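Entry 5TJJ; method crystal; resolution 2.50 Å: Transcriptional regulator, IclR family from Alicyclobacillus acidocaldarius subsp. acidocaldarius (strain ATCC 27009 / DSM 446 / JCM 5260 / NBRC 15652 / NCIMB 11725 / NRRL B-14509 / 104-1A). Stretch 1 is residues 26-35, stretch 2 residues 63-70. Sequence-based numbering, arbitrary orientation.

Stretch 1 (26-35) YRQSTLTEIA
Stretch 2, residues 63-70: QSRRYSLG

A short antiparallel pairing, reinforced by one arginine and one tyrosine, joins residues 26-35 to residues 63-70 of the same chain and buries 487 Å² in total. Stretch 1 runs from a loop through a brief, weakly bonded strand segment at Ser29 and Thr30 into a helix beginning at Leu31; stretch 2 reaches an extended strand through Arg65, whose phi/psi of 70/33 is left-handed. The helix and strand axes approach to 8.7 Å, at 61° between their N-to-C directions.

Backbone bonds set the register. Ser29 (phi/psi -123/134) faces Tyr67 (-103/153) with their CA atoms 5.2 Å apart, and both amides donate across the gap: Ser29 N to Tyr67 O at 3.0 Å and Tyr67 N to Ser29 O at 2.8 Å, both nearly straight. Two CA-H...O contacts flank this pair, Gln28 CA to Tyr67 O and Arg66 CA to Ser29 O, each 3.4 Å. Beyond it, water 1 extends the link, donating to Arg27 O (2.5 Å) and accepting from Leu69 N (3.0 Å).

Polar side chains fasten the turn into the helix. Arg66, with chi1-chi3 m, t, t and chi4 -80°, brings NH1 to 2.7 Å from Gln28 O in a hydrogen bond near the guanidinium plane, and the same NH1 forms a salt bridge with Glu33 OE1 at 3.2 Å. Thr30 CG2 lies over one face of the guanidinium. Glu33 (chi1 m, chi2 t) also accepts from Thr30 N through OE1 at 3.0 Å, so its carboxylate ties the helix start to the arginine. In return, Thr30 (chi1 p) caps the helix: its OG1 accepts a weak bond from Glu33 N at 3.3 Å. Helical bonding follows, with Ile34 N 3.0 Å from Thr30 O.

Apolar packing centres on Tyr67 (chi1 m, chi2 -91°), a buried residue on the same sheet face as Ser29. Leu31 (t, p) places CB 4.2 Å from Tyr67 CE2, while Ile34 (m, t) points toward the strand and sets CD1 4.2 Å from Tyr67 CB; the aliphatic groups suit this buried aromatic neighbour. Ser29 (chi1 m) is also buried, and its OG is satisfied by donating to Tyr26 O at 2.6 Å.

Ser68 and Gln28 add van der Waals contacts beside the backbone pair. Buried Ser68 (chi1 p) directs CB toward stretch 1, 3.1 Å from Arg27 O. Gln28 (m, m) folds alongside, with NE2 3.6 Å from Ser68 CB and OE1 3.9 Å from Arg66 CB.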

# COMPACT_ATOMS: atom_id res chain seq x y z
N TYR A 26 -9.69 -15.91 2.12
CA TYR A 26 -10.31 -15.46 3.37
C TYR A 26 -10.82 -14.02 3.32
O TYR A 26 -11.02 -13.41 4.36
CB TYR A 26 -9.30 -15.64 4.52
CG TYR A 26 -8.90 -17.07 4.74
CD1 TYR A 26 -9.66 -17.91 5.55
CD2 TYR A 26 -7.80 -17.60 4.09
CE1 TYR A 26 -9.32 -19.25 5.73
CE2 TYR A 26 -7.45 -18.92 4.26
CZ TYR A 26 -8.20 -19.74 5.08
OH TYR A 26 -7.81 -21.06 5.23
N ARG A 27 -11.05 -13.48 2.12
CA ARG A 27 -11.40 -12.06 1.98
C ARG A 27 -12.71 -11.63 2.62
O ARG A 27 -12.85 -10.48 3.03
CB ARG A 27 -11.41 -11.63 0.52
CG ARG A 27 -12.52 -12.25 -0.30
CD ARG A 27 -12.35 -11.95 -1.77
NE ARG A 27 -13.06 -12.96 -2.55
CZ ARG A 27 -13.90 -12.74 -3.55
NH1 ARG A 27 -14.14 -11.51 -4.01
NH2 ARG A 27 -14.48 -13.79 -4.13
N GLN A 28 -13.67 -12.55 2.62
CA GLN A 28 -14.93 -12.41 3.37
C GLN A 28 -15.03 -13.61 4.33
O GLN A 28 -15.43 -14.72 3.91
CB GLN A 28 -16.14 -12.35 2.44
CG GLN A 28 -16.16 -11.16 1.48
CD GLN A 28 -16.51 -9.82 2.13
OE1 GLN A 28 -17.04 -9.74 3.25
NE2 GLN A 28 -16.22 -8.74 1.40
N SER A 29 -14.67 -13.39 5.60
CA SER A 29 -14.52 -14.49 6.58
C SER A 29 -15.39 -14.31 7.82
O SER A 29 -15.44 -13.22 8.40
CB SER A 29 -13.06 -14.60 6.98
OG SER A 29 -12.29 -15.08 5.90
N THR A 30 -16.08 -15.39 8.24
CA THR A 30 -16.86 -15.34 9.48
C THR A 30 -15.91 -15.36 10.68
O THR A 30 -14.72 -15.67 10.54
CB THR A 30 -17.86 -16.51 9.65
OG1 THR A 30 -17.15 -17.75 9.86
CG2 THR A 30 -18.79 -16.61 8.46
N LEU A 31 -16.47 -15.02 11.84
CA LEU A 31 -15.71 -14.97 13.07
C LEU A 31 -15.10 -16.35 13.34
O LEU A 31 -13.91 -16.44 13.66
CB LEU A 31 -16.58 -14.48 14.23
CG LEU A 31 -16.02 -14.51 15.66
CD1 LEU A 31 -14.78 -13.65 15.73
CD2 LEU A 31 -17.06 -14.08 16.68
N THR A 32 -15.89 -17.41 13.16
CA THR A 32 -15.42 -18.78 13.39
C THR A 32 -14.22 -19.12 12.51
O THR A 32 -13.17 -19.54 13.00
CB THR A 32 -16.54 -19.82 13.16
OG1 THR A 32 -17.59 -19.57 14.08
CG2 THR A 32 -16.04 -21.27 13.34
N GLU A 33 -14.37 -18.92 11.21
CA GLU A 33 -13.30 -19.21 10.26
C GLU A 33 -11.99 -18.46 10.65
O GLU A 33 -10.91 -19.06 10.66
CB GLU A 33 -13.74 -18.83 8.85
CG GLU A 33 -14.92 -19.66 8.30
CD GLU A 33 -15.47 -19.14 6.99
OE1 GLU A 33 -15.40 -17.90 6.73
OE2 GLU A 33 -15.99 -19.97 6.20
N ILE A 34 -12.12 -17.18 11.00
CA ILE A 34 -10.96 -16.39 11.45
C ILE A 34 -10.29 -16.99 12.69
O ILE A 34 -9.06 -17.23 12.71
CB ILE A 34 -11.31 -14.92 11.71
CG1 ILE A 34 -11.67 -14.24 10.38
CG2 ILE A 34 -10.12 -14.18 12.34
CD1 ILE A 34 -12.33 -12.88 10.53
N ALA A 35 -11.08 -17.20 13.74
CA ALA A 35 -10.56 -17.72 15.00
C ALA A 35 -9.94 -19.12 14.86
O ALA A 35 -8.87 -19.38 15.40
CB ALA A 35 -11.66 -17.72 16.05
N GLN A 63 -25.51 -9.18 6.78
CA GLN A 63 -26.24 -10.27 6.08
C GLN A 63 -25.55 -11.63 6.20
O GLN A 63 -26.14 -12.58 6.69
CB GLN A 63 -26.39 -9.96 4.58
CG GLN A 63 -27.21 -8.74 4.22
CD GLN A 63 -26.94 -8.30 2.78
OE1 GLN A 63 -25.84 -7.80 2.46
NE2 GLN A 63 -27.91 -8.51 1.91
N SER A 64 -24.32 -11.70 5.71
CA SER A 64 -23.52 -12.93 5.64
C SER A 64 -22.69 -13.18 6.89
O SER A 64 -22.16 -14.27 7.07
CB SER A 64 -22.55 -12.82 4.48
OG SER A 64 -21.66 -11.73 4.71
N ARG A 65 -22.54 -12.14 7.72
CA ARG A 65 -21.79 -12.18 9.00
C ARG A 65 -20.29 -12.33 8.79
O ARG A 65 -19.59 -12.93 9.62
CB ARG A 65 -22.32 -13.29 9.93
CG ARG A 65 -23.85 -13.44 10.02
CD ARG A 65 -24.53 -12.56 11.08
NE ARG A 65 -23.95 -12.73 12.42
CZ ARG A 65 -24.09 -13.81 13.19
NH1 ARG A 65 -24.77 -14.87 12.78
NH2 ARG A 65 -23.52 -13.84 14.40
N ARG A 66 -19.80 -11.75 7.69
CA ARG A 66 -18.41 -11.88 7.27
C ARG A 66 -17.68 -10.55 7.37
O ARG A 66 -18.25 -9.49 7.10
CB ARG A 66 -18.31 -12.39 5.85
CG ARG A 66 -18.65 -13.86 5.74
CD ARG A 66 -18.98 -14.31 4.33
NE ARG A 66 -19.42 -15.71 4.34
CZ ARG A 66 -18.62 -16.77 4.41
NH1 ARG A 66 -17.30 -16.64 4.44
NH2 ARG A 66 -19.15 -17.98 4.44
N TYR A 67 -16.40 -10.65 7.76
CA TYR A 67 -15.51 -9.52 7.91
C TYR A 67 -14.56 -9.45 6.72
O TYR A 67 -14.23 -10.48 6.10
CB TYR A 67 -14.68 -9.65 9.21
CG TYR A 67 -15.49 -9.65 10.50
CD1 TYR A 67 -15.76 -8.46 11.18
CD2 TYR A 67 -16.00 -10.83 11.04
CE1 TYR A 67 -16.49 -8.45 12.37
CE2 TYR A 67 -16.74 -10.83 12.21
CZ TYR A 67 -16.98 -9.64 12.88
OH TYR A 67 -17.74 -9.64 14.05
N SER A 68 -14.09 -8.25 6.43
CA SER A 68 -13.21 -8.02 5.31
C SER A 68 -12.37 -6.80 5.59
O SER A 68 -12.68 -6.02 6.50
CB SER A 68 -14.02 -7.78 4.05
OG SER A 68 -14.99 -6.79 4.28
N LEU A 69 -11.30 -6.67 4.80
CA LEU A 69 -10.46 -5.47 4.87
C LEU A 69 -11.28 -4.20 4.69
O LEU A 69 -12.01 -4.06 3.72
CB LEU A 69 -9.36 -5.50 3.82
CG LEU A 69 -8.27 -6.56 4.04
CD1 LEU A 69 -7.15 -6.40 3.02
CD2 LEU A 69 -7.69 -6.50 5.45
N GLY A 70 -11.16 -3.28 5.65
CA GLY A 70 -11.90 -2.02 5.62
C GLY A 70 -11.24 -0.94 4.75
O GLY A 70 -10.06 -1.05 4.42
O HOH W 1 -10.92 -8.86 2.74